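Local coordinates for uncharacterized protein (Bacteroides ovatus, PDB 4ID2) that is of unknown function but belongs to the DUF4738 family and adopts a beta-barrel-like fold, at residues Lys87-Asn92 / Met148-Val153; Asn92-Val97 / Leu138-Thr143; Val112-Thr117 / Val122-Val127. All coordinates share one frame; numbering follows the deposited sequence.

All three contacts involve the antiparallel sheet of strands 107-116, 121-128, 134-142 and 148-158. Interaction 3 works within it, holding two neighbouring strands of a hairpin by backbone hydrogen bonds, with one sheet face turned partly toward another subunit. Interactions 1 and 2, whose centres lie about 3 Å apart, instead bring the chain from strand 82-89 and the loop after it against the sheet, wholly through side chains. Interaction 2 is the more buried, with Phe94 over Leu138. Interaction 1 is partly buried, with a selenium at a ring edge. Ile150 joins them, its CG2 3.3 Å from Phe94 CD2.

Interaction 1. Residues Lys87-Asn92 / Met148-Val153; sequences KTFTKN and MSIQKV
Two residues on from Phe89, whose ring meets Met148 across the interior, Lys91 NZ has several partners: a hydrogen bond to Ser106 O, a weak one to Ser104 O and a long, weak ion pair with Asp70. Lys91 lies in the short 3-10 segment that follows strand 82-89, a strand that belongs to a different sheet of the beta-barrel-like fold from strand 148-158. The axes of the short strand pieces 87-89 and 148-152 run 15° from parallel and come no closer than 12.3 Å, so side chains alone bridge the two sheets. The main meeting is a Met-aromatic contact. Met148, built as selenomethionine, has CG anti to its backbone N (chi1 -169°), and bends at the next two torsions bring SE up against Phe89 from the facing direction. The selenium stands at the ring edge, 78° off the normal, with SE 3.7 Å from Phe89 CZ. Lys87 packs over one face of the same ring, its CD 3.8 Å above the plane and offset toward the rim, and that methylene also comes within 4.5 Å of Met148 SE. The ring thus has an aliphatic chain over a face and a polarisable selenium at its edge. On the neighbouring strand 134-142, Ile140 touches both Met148 and Ile150. Farther along strand 148-158, Ile150 adds a looser oblique touch, with CD1 4.3 Å from Phe89 CE1.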
loop_
_atom_site.group_PDB
_atom_site.type_symbol
_atom_site.label_atom_id
_atom_site.label_comp_id
_atom_site.label_asym_id
_atom_site.label_seq_id
_atom_site.Cartn_x
_atom_site.Cartn_y
_atom_site.Cartn_z
ATOM N N LYS A 87 15.610 25.165 -0.439
ATOM C CA LYS A 87 14.679 25.119 0.688
ATOM C C LYS A 87 15.153 24.225 1.821
ATOM O O LYS A 87 15.669 23.140 1.569
ATOM C CB LYS A 87 13.323 24.577 0.197
ATOM C CG LYS A 87 12.235 24.592 1.269
ATOM C CD LYS A 87 10.856 24.521 0.664
ATOM C CE LYS A 87 9.789 24.378 1.717
ATOM N NZ LYS A 87 9.669 25.587 2.583
ATOM N N THR A 88 14.900 24.656 3.067
ATOM C CA THR A 88 15.121 23.848 4.256
ATOM C C THR A 88 13.804 23.132 4.509
ATOM O O THR A 88 12.782 23.788 4.719
ATOM C CB THR A 88 15.580 24.688 5.441
ATOM O OG1 THR A 88 16.818 25.311 5.104
ATOM C CG2 THR A 88 15.755 23.852 6.714
ATOM N N PHE A 89 13.814 21.800 4.436
ATOM C CA PHE A 89 12.622 20.994 4.652
ATOM C C PHE A 89 12.562 20.428 6.062
ATOM O O PHE A 89 13.588 20.060 6.627
ATOM C CB PHE A 89 12.539 19.809 3.668
ATOM C CG PHE A 89 11.999 20.162 2.308
ATOM C CD1 PHE A 89 10.639 20.183 2.070
ATOM C CD2 PHE A 89 12.850 20.450 1.257
ATOM C CE1 PHE A 89 10.141 20.511 0.817
ATOM C CE2 PHE A 89 12.341 20.753 -0.011
ATOM C CZ PHE A 89 10.996 20.773 -0.221
ATOM N N THR A 90 11.346 20.301 6.594
ATOM C CA THR A 90 11.050 19.627 7.865
ATOM C C THR A 90 9.782 18.816 7.638
ATOM O O THR A 90 9.081 19.059 6.657
ATOM C CB THR A 90 10.908 20.617 9.044
ATOM O OG1 THR A 90 9.720 21.391 8.891
ATOM C CG2 THR A 90 12.103 21.525 9.194
ATOM N N LYS A 91 9.454 17.888 8.540
ATOM C CA LYS A 91 8.219 17.104 8.408
ATOM C C LYS A 91 6.962 18.019 8.358
ATOM O O LYS A 91 5.963 17.642 7.748
ATOM C CB LYS A 91 8.093 16.067 9.547
ATOM C CG LYS A 91 7.922 16.666 10.940
ATOM C CD LYS A 91 7.819 15.595 11.991
ATOM C CE LYS A 91 7.504 16.194 13.338
ATOM N NZ LYS A 91 7.890 15.292 14.449
ATOM N N ASN A 92 7.042 19.239 8.931
ATOM C CA ASN A 92 5.931 20.196 8.947
ATOM C C ASN A 92 5.587 20.720 7.542
ATOM O O ASN A 92 4.451 21.137 7.335
ATOM C CB ASN A 92 6.222 21.347 9.905
ATOM C CG ASN A 92 6.634 20.863 11.275
ATOM O OD1 ASN A 92 7.789 21.004 11.678
ATOM N ND2 ASN A 92 5.737 20.171 11.962
HETATM N N MSE A 148 7.077 24.497 -6.506
HETATM C CA MSE A 148 7.135 23.252 -5.764
HETATM C C MSE A 148 5.754 22.820 -5.256
HETATM O O MSE A 148 4.979 23.658 -4.809
HETATM C CB MSE A 148 8.101 23.440 -4.597
HETATM C CG MSE A 148 8.454 22.156 -3.886
HETATM SE SE MSE A 148 8.129 22.211 -2.005
HETATM C CE MSE A 148 6.234 22.664 -1.968
ATOM N N SER A 149 5.461 21.506 -5.310
ATOM C CA SER A 149 4.206 20.935 -4.801
ATOM C C SER A 149 4.491 19.655 -4.011
ATOM O O SER A 149 5.465 18.966 -4.297
ATOM C CB SER A 149 3.224 20.660 -5.934
ATOM O OG SER A 149 3.756 19.793 -6.919
ATOM N N ILE A 150 3.656 19.372 -2.996
ATOM C CA ILE A 150 3.768 18.216 -2.104
ATOM C C ILE A 150 2.590 17.288 -2.314
ATOM O O ILE A 150 1.467 17.761 -2.420
ATOM C CB ILE A 150 3.803 18.687 -0.617
ATOM C CG1 ILE A 150 4.948 19.677 -0.342
ATOM C CG2 ILE A 150 3.864 17.511 0.345
ATOM C CD1 ILE A 150 6.309 19.205 -0.691
ATOM N N GLN A 151 2.832 15.963 -2.288
ATOM C CA GLN A 151 1.773 14.961 -2.430
ATOM C C GLN A 151 2.010 13.776 -1.506
ATOM O O GLN A 151 3.153 13.444 -1.179
ATOM C CB GLN A 151 1.666 14.425 -3.880
ATOM C CG GLN A 151 1.603 15.464 -5.012
ATOM C CD GLN A 151 2.922 16.107 -5.405
ATOM O OE1 GLN A 151 3.000 17.330 -5.549
ATOM N NE2 GLN A 151 3.967 15.325 -5.669
ATOM N N LYS A 152 0.919 13.112 -1.129
ATOM C CA LYS A 152 0.950 11.886 -0.345
ATOM C C LYS A 152 0.878 10.740 -1.323
ATOM O O LYS A 152 0.154 10.835 -2.312
ATOM C CB LYS A 152 -0.224 11.841 0.645
ATOM C CG LYS A 152 -0.132 10.726 1.677
ATOM C CD LYS A 152 -1.402 10.665 2.528
ATOM C CE LYS A 152 -1.160 10.204 3.945
ATOM N NZ LYS A 152 -2.339 10.459 4.812
ATOM N N VAL A 153 1.633 9.672 -1.078
ATOM C CA VAL A 153 1.622 8.503 -1.953
ATOM C C VAL A 153 0.381 7.689 -1.601
ATOM O O VAL A 153 0.238 7.290 -0.445
ATOM C CB VAL A 153 2.931 7.695 -1.815
ATOM C CG1 VAL A 153 2.860 6.372 -2.581
ATOM C CG2 VAL A 153 4.127 8.535 -2.268
#

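Interaction 2. Residues Asn92-Val97 / Leu138-Thr143; sequences NDFSSV and LSITIT
Phe94 lies on Leu138 and Ile140 where the loop 92-97, between strand 82-89 and helix 100-104, packs against strand 134-142 of the antiparallel sheet. This is one of the places where the beta-barrel-like fold fills its interior. The aromatic part is a CH-pi contact: Leu138 CD1 sits over one face of the ring, 4.2 Å from the Phe94 centroid and 23° off its normal, somewhat toward the rim. The ring can reach it because CG of Phe94 is anti to the carbonyl carbon and beside the backbone N (chi1 -55°), which aims the phenyl at the strand. Aliphatic packing adds the rest. Ile140 crosses the phenylalanine side chain at about a right angle, and its CG1 is 4.1 Å from Phe94 CE2. At the margin Val97 CG2 comes 4.4 Å from Leu138 CD2. Ile150 on the next strand and Ala125 on strand 121-128 also touch the phenyl ring. Cutting Phe94 back to an alanine would probably leave Leu138 CD1 without the ring face it rests on and open a gap beside Ile140. Three hydrogen bonds close the turn of the loop itself. Val97 N bonds to Phe94 O at 3.1 Å. Asn92 O takes two donors from one residue, Ser95 N at 3.1 Å and Ser95 OG at 3.0 Å, the hydroxyl arriving nearly in line with the carbonyl.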
loop_
_atom_site.group_PDB
_atom_site.type_symbol
_atom_site.label_atom_id
_atom_site.label_comp_id
_atom_site.label_asym_id
_atom_site.label_seq_id
_atom_site.Cartn_x
_atom_site.Cartn_y
_atom_site.Cartn_z
ATOM N N ASN A 92 7.042 19.239 8.931
ATOM C CA ASN A 92 5.931 20.196 8.947
ATOM C C ASN A 92 5.587 20.720 7.542
ATOM O O ASN A 92 4.451 21.137 7.335
ATOM C CB ASN A 92 6.222 21.347 9.905
ATOM C CG ASN A 92 6.634 20.863 11.275
ATOM O OD1 ASN A 92 7.789 21.004 11.678
ATOM N ND2 ASN A 92 5.737 20.171 11.962
ATOM N N ASP A 93 6.511 20.611 6.559
ATOM C CA ASP A 93 6.225 20.963 5.156
ATOM C C ASP A 93 5.183 20.032 4.518
ATOM O O ASP A 93 4.683 20.349 3.443
ATOM C CB ASP A 93 7.501 20.920 4.296
ATOM C CG ASP A 93 8.417 22.081 4.567
ATOM O OD1 ASP A 93 8.091 23.200 4.133
ATOM O OD2 ASP A 93 9.439 21.879 5.242
ATOM N N PHE A 94 4.891 18.880 5.153
ATOM C CA PHE A 94 3.911 17.900 4.697
ATOM C C PHE A 94 2.639 17.928 5.571
ATOM O O PHE A 94 1.823 17.020 5.471
ATOM C CB PHE A 94 4.551 16.496 4.725
ATOM C CG PHE A 94 5.837 16.398 3.927
ATOM C CD1 PHE A 94 7.059 16.714 4.504
ATOM C CD2 PHE A 94 5.821 16.014 2.595
ATOM C CE1 PHE A 94 8.240 16.656 3.759
ATOM C CE2 PHE A 94 7.007 15.957 1.851
ATOM C CZ PHE A 94 8.206 16.281 2.439
ATOM N N SER A 95 2.448 18.981 6.398
ATOM C CA SER A 95 1.281 19.120 7.278
ATOM C C SER A 95 -0.037 19.223 6.495
ATOM O O SER A 95 -1.082 18.856 7.033
ATOM C CB SER A 95 1.426 20.340 8.183
ATOM O OG SER A 95 1.513 21.545 7.439
ATOM N N SER A 96 0.008 19.707 5.242
ATOM C CA SER A 96 -1.179 19.823 4.400
ATOM C C SER A 96 -1.682 18.462 3.886
ATOM O O SER A 96 -2.840 18.392 3.483
ATOM C CB SER A 96 -0.895 20.732 3.207
ATOM O OG SER A 96 0.194 20.235 2.442
ATOM N N VAL A 97 -0.839 17.401 3.867
ATOM C CA VAL A 97 -1.249 16.084 3.346
ATOM C C VAL A 97 -0.987 14.907 4.340
ATOM O O VAL A 97 -1.157 13.761 3.939
ATOM C CB VAL A 97 -0.582 15.806 1.967
ATOM C CG1 VAL A 97 -0.954 16.886 0.953
ATOM C CG2 VAL A 97 0.940 15.675 2.074
ATOM N N LEU A 138 6.043 9.854 0.746
ATOM C CA LEU A 138 5.526 11.160 0.313
ATOM C C LEU A 138 6.307 11.587 -0.931
ATOM O O LEU A 138 7.299 10.932 -1.265
ATOM C CB LEU A 138 5.688 12.202 1.443
ATOM C CG LEU A 138 5.090 11.834 2.810
ATOM C CD1 LEU A 138 5.906 12.422 3.958
ATOM C CD2 LEU A 138 3.645 12.256 2.906
ATOM N N SER A 139 5.907 12.674 -1.607
ATOM C CA SER A 139 6.666 13.131 -2.779
ATOM C C SER A 139 6.672 14.657 -2.921
ATOM O O SER A 139 5.745 15.322 -2.466
ATOM C CB SER A 139 6.129 12.499 -4.055
ATOM O OG SER A 139 4.751 12.772 -4.203
ATOM N N ILE A 140 7.774 15.201 -3.492
ATOM C CA ILE A 140 7.975 16.633 -3.756
ATOM C C ILE A 140 8.186 16.769 -5.249
ATOM O O ILE A 140 9.087 16.114 -5.776
ATOM C CB ILE A 140 9.198 17.211 -2.982
ATOM C CG1 ILE A 140 9.149 16.923 -1.467
ATOM C CG2 ILE A 140 9.383 18.713 -3.245
ATOM C CD1 ILE A 140 10.518 16.788 -0.886
ATOM N N THR A 141 7.388 17.593 -5.932
ATOM C CA THR A 141 7.552 17.817 -7.373
ATOM C C THR A 141 7.996 19.258 -7.565
ATOM O O THR A 141 7.336 20.157 -7.052
ATOM C CB THR A 141 6.263 17.484 -8.127
ATOM O OG1 THR A 141 5.889 16.143 -7.807
ATOM C CG2 THR A 141 6.414 17.629 -9.644
ATOM N N ILE A 142 9.122 19.481 -8.269
ATOM C CA ILE A 142 9.649 20.827 -8.516
ATOM C C ILE A 142 9.659 21.070 -10.019
ATOM O O ILE A 142 10.225 20.263 -10.759
ATOM C CB ILE A 142 11.055 21.012 -7.894
ATOM C CG1 ILE A 142 11.006 20.819 -6.370
ATOM C CG2 ILE A 142 11.613 22.410 -8.236
ATOM C CD1 ILE A 142 12.322 20.442 -5.744
ATOM N N THR A 143 9.049 22.184 -10.477
ATOM C CA THR A 143 9.019 22.502 -11.909
ATOM C C THR A 143 10.335 23.149 -12.308
ATOM O O THR A 143 11.130 23.504 -11.441
ATOM C CB THR A 143 7.837 23.418 -12.253
ATOM O OG1 THR A 143 8.026 24.683 -11.619
ATOM C CG2 THR A 143 6.489 22.819 -11.859
#

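Interaction 3. Residues Val112-Thr117 / Val122-Val127; sequences VYDKTT and VYAASV
Tyr113 and Tyr123 are paired across the strands of a beta hairpin, yet their side chains diverge from this non-hydrogen-bonded pair. Tyr123 has CG beside its backbone N (chi1 -74°), which brings CD2 to 3.5 Å from Tyr113 N, the ring lying obliquely against the opposing backbone. The Tyr113 side chain diverges from it and its ring stacks with Phe38 of strand 33-40, while Tyr123 OH hydrogen-bonds to Ser47 OG. Val112 and Ala124 share one face of the sheet with Lys115 and Val122. The first two form a hydrogen-bonded pair, Val112 N to Ala124 O and Ala124 N to Val112 O, each 2.7 Å, and the valine and alanine stand side by side. Between the pairs the register slips by one at a classic beta bulge, Asp114 and Lys115 both facing Val122. The backbone of Asp114, at phi -110° and psi -64°, makes the kink. Val122 O is consequently gripped twice, by Asp114 N at 2.9 Å and by Lys115 N at 3.1 Å. The CB of Asp114 is turned toward the partner strand, 3.4 Å from Val122 O. From the face it shares with Val122, Lys115 NZ forms a salt bridge with Glu109 of a neighbouring subunit. Near the turn Thr117 crosses Val122 at about a right angle, methyl against methyl, with Thr117 CG2 3.7 Å from Val122 CG2.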
loop_
_atom_site.group_PDB
_atom_site.type_symbol
_atom_site.label_atom_id
_atom_site.label_comp_id
_atom_site.label_asym_id
_atom_site.label_seq_id
_atom_site.Cartn_x
_atom_site.Cartn_y
_atom_site.Cartn_z
ATOM N N VAL A 112 14.869 12.235 -1.591
ATOM C CA VAL A 112 15.690 11.545 -2.580
ATOM C C VAL A 112 15.256 11.852 -4.011
ATOM O O VAL A 112 14.093 11.615 -4.311
ATOM C CB VAL A 112 15.475 10.022 -2.271
ATOM C CG1 VAL A 112 15.943 9.120 -3.411
ATOM C CG2 VAL A 112 16.114 9.628 -0.941
ATOM N N TYR A 113 16.189 12.237 -4.928
ATOM C CA TYR A 113 15.828 12.395 -6.340
ATOM C C TYR A 113 15.233 11.070 -6.811
ATOM O O TYR A 113 15.844 10.023 -6.579
ATOM C CB TYR A 113 17.057 12.773 -7.200
ATOM C CG TYR A 113 16.782 12.689 -8.689
ATOM C CD1 TYR A 113 16.068 13.686 -9.344
ATOM C CD2 TYR A 113 17.150 11.567 -9.423
ATOM C CE1 TYR A 113 15.772 13.592 -10.700
ATOM C CE2 TYR A 113 16.846 11.455 -10.778
ATOM C CZ TYR A 113 16.157 12.473 -11.414
ATOM O OH TYR A 113 15.854 12.411 -12.753
ATOM N N ASP A 114 14.043 11.106 -7.418
ATOM C CA ASP A 114 13.373 9.904 -7.883
ATOM C C ASP A 114 13.370 9.853 -9.404
ATOM O O ASP A 114 13.968 8.953 -9.977
ATOM C CB ASP A 114 11.940 9.825 -7.324
ATOM C CG ASP A 114 11.241 8.530 -7.683
ATOM O OD1 ASP A 114 11.644 7.472 -7.157
ATOM O OD2 ASP A 114 10.308 8.570 -8.505
ATOM N N LYS A 115 12.697 10.797 -10.055
ATOM C CA LYS A 115 12.595 10.807 -11.515
ATOM C C LYS A 115 12.147 12.165 -12.024
ATOM O O LYS A 115 11.852 13.057 -11.227
ATOM C CB LYS A 115 11.577 9.727 -11.971
ATOM C CG LYS A 115 10.123 10.002 -11.552
ATOM C CD LYS A 115 9.257 8.760 -11.689
ATOM C CE LYS A 115 7.809 9.000 -11.332
ATOM N NZ LYS A 115 7.015 7.740 -11.360
ATOM N N THR A 116 12.089 12.307 -13.352
ATOM C CA THR A 116 11.565 13.489 -14.031
ATOM C C THR A 116 10.289 13.088 -14.748
ATOM O O THR A 116 10.237 12.008 -15.333
ATOM C CB THR A 116 12.577 14.077 -15.010
ATOM O OG1 THR A 116 13.044 13.063 -15.895
ATOM C CG2 THR A 116 13.732 14.763 -14.315
ATOM N N THR A 117 9.266 13.943 -14.694
ATOM C CA THR A 117 7.971 13.717 -15.344
ATOM C C THR A 117 7.608 14.978 -16.125
ATOM O O THR A 117 8.250 16.007 -15.912
ATOM C CB THR A 117 6.899 13.363 -14.279
ATOM O OG1 THR A 117 6.564 14.534 -13.526
ATOM C CG2 THR A 117 7.338 12.241 -13.345
ATOM N N VAL A 122 10.666 14.990 -9.740
ATOM C CA VAL A 122 10.026 14.342 -8.598
ATOM C C VAL A 122 11.064 13.797 -7.626
ATOM O O VAL A 122 11.996 13.104 -8.036
ATOM C CB VAL A 122 9.068 13.223 -9.064
ATOM C CG1 VAL A 122 8.395 12.541 -7.870
ATOM C CG2 VAL A 122 8.021 13.780 -10.021
ATOM N N TYR A 123 10.860 14.080 -6.331
ATOM C CA TYR A 123 11.687 13.587 -5.233
ATOM C C TYR A 123 10.864 12.670 -4.371
ATOM O O TYR A 123 9.715 12.986 -4.089
ATOM C CB TYR A 123 12.214 14.730 -4.360
ATOM C CG TYR A 123 13.318 15.538 -4.999
ATOM C CD1 TYR A 123 13.037 16.497 -5.965
ATOM C CD2 TYR A 123 14.644 15.363 -4.624
ATOM C CE1 TYR A 123 14.056 17.214 -6.588
ATOM C CE2 TYR A 123 15.670 16.079 -5.235
ATOM C CZ TYR A 123 15.367 17.025 -6.198
ATOM O OH TYR A 123 16.371 17.742 -6.796
ATOM N N ALA A 124 11.435 11.549 -3.939
ATOM C CA ALA A 124 10.758 10.659 -3.010
ATOM C C ALA A 124 11.087 11.178 -1.637
ATOM O O ALA A 124 12.241 11.530 -1.394
ATOM C CB ALA A 124 11.235 9.222 -3.189
ATOM N N ALA A 125 10.085 11.333 -0.778
ATOM C CA ALA A 125 10.278 11.847 0.576
ATOM C C ALA A 125 9.693 10.873 1.579
ATOM O O ALA A 125 8.739 10.161 1.259
ATOM C CB ALA A 125 9.621 13.208 0.716
ATOM N N SER A 126 10.270 10.811 2.778
ATOM C CA SER A 126 9.742 9.916 3.794
ATOM C C SER A 126 9.922 10.452 5.208
ATOM O O SER A 126 10.931 11.083 5.520
ATOM C CB SER A 126 10.403 8.542 3.696
ATOM O OG SER A 126 11.816 8.630 3.778
ATOM N N VAL A 127 8.929 10.153 6.063
ATOM C CA VAL A 127 8.936 10.417 7.501
ATOM C C VAL A 127 8.841 9.025 8.139
ATOM O O VAL A 127 8.097 8.184 7.634
ATOM C CB VAL A 127 7.842 11.408 7.997
ATOM C CG1 VAL A 127 7.976 12.763 7.313
ATOM C CG2 VAL A 127 6.430 10.858 7.807
#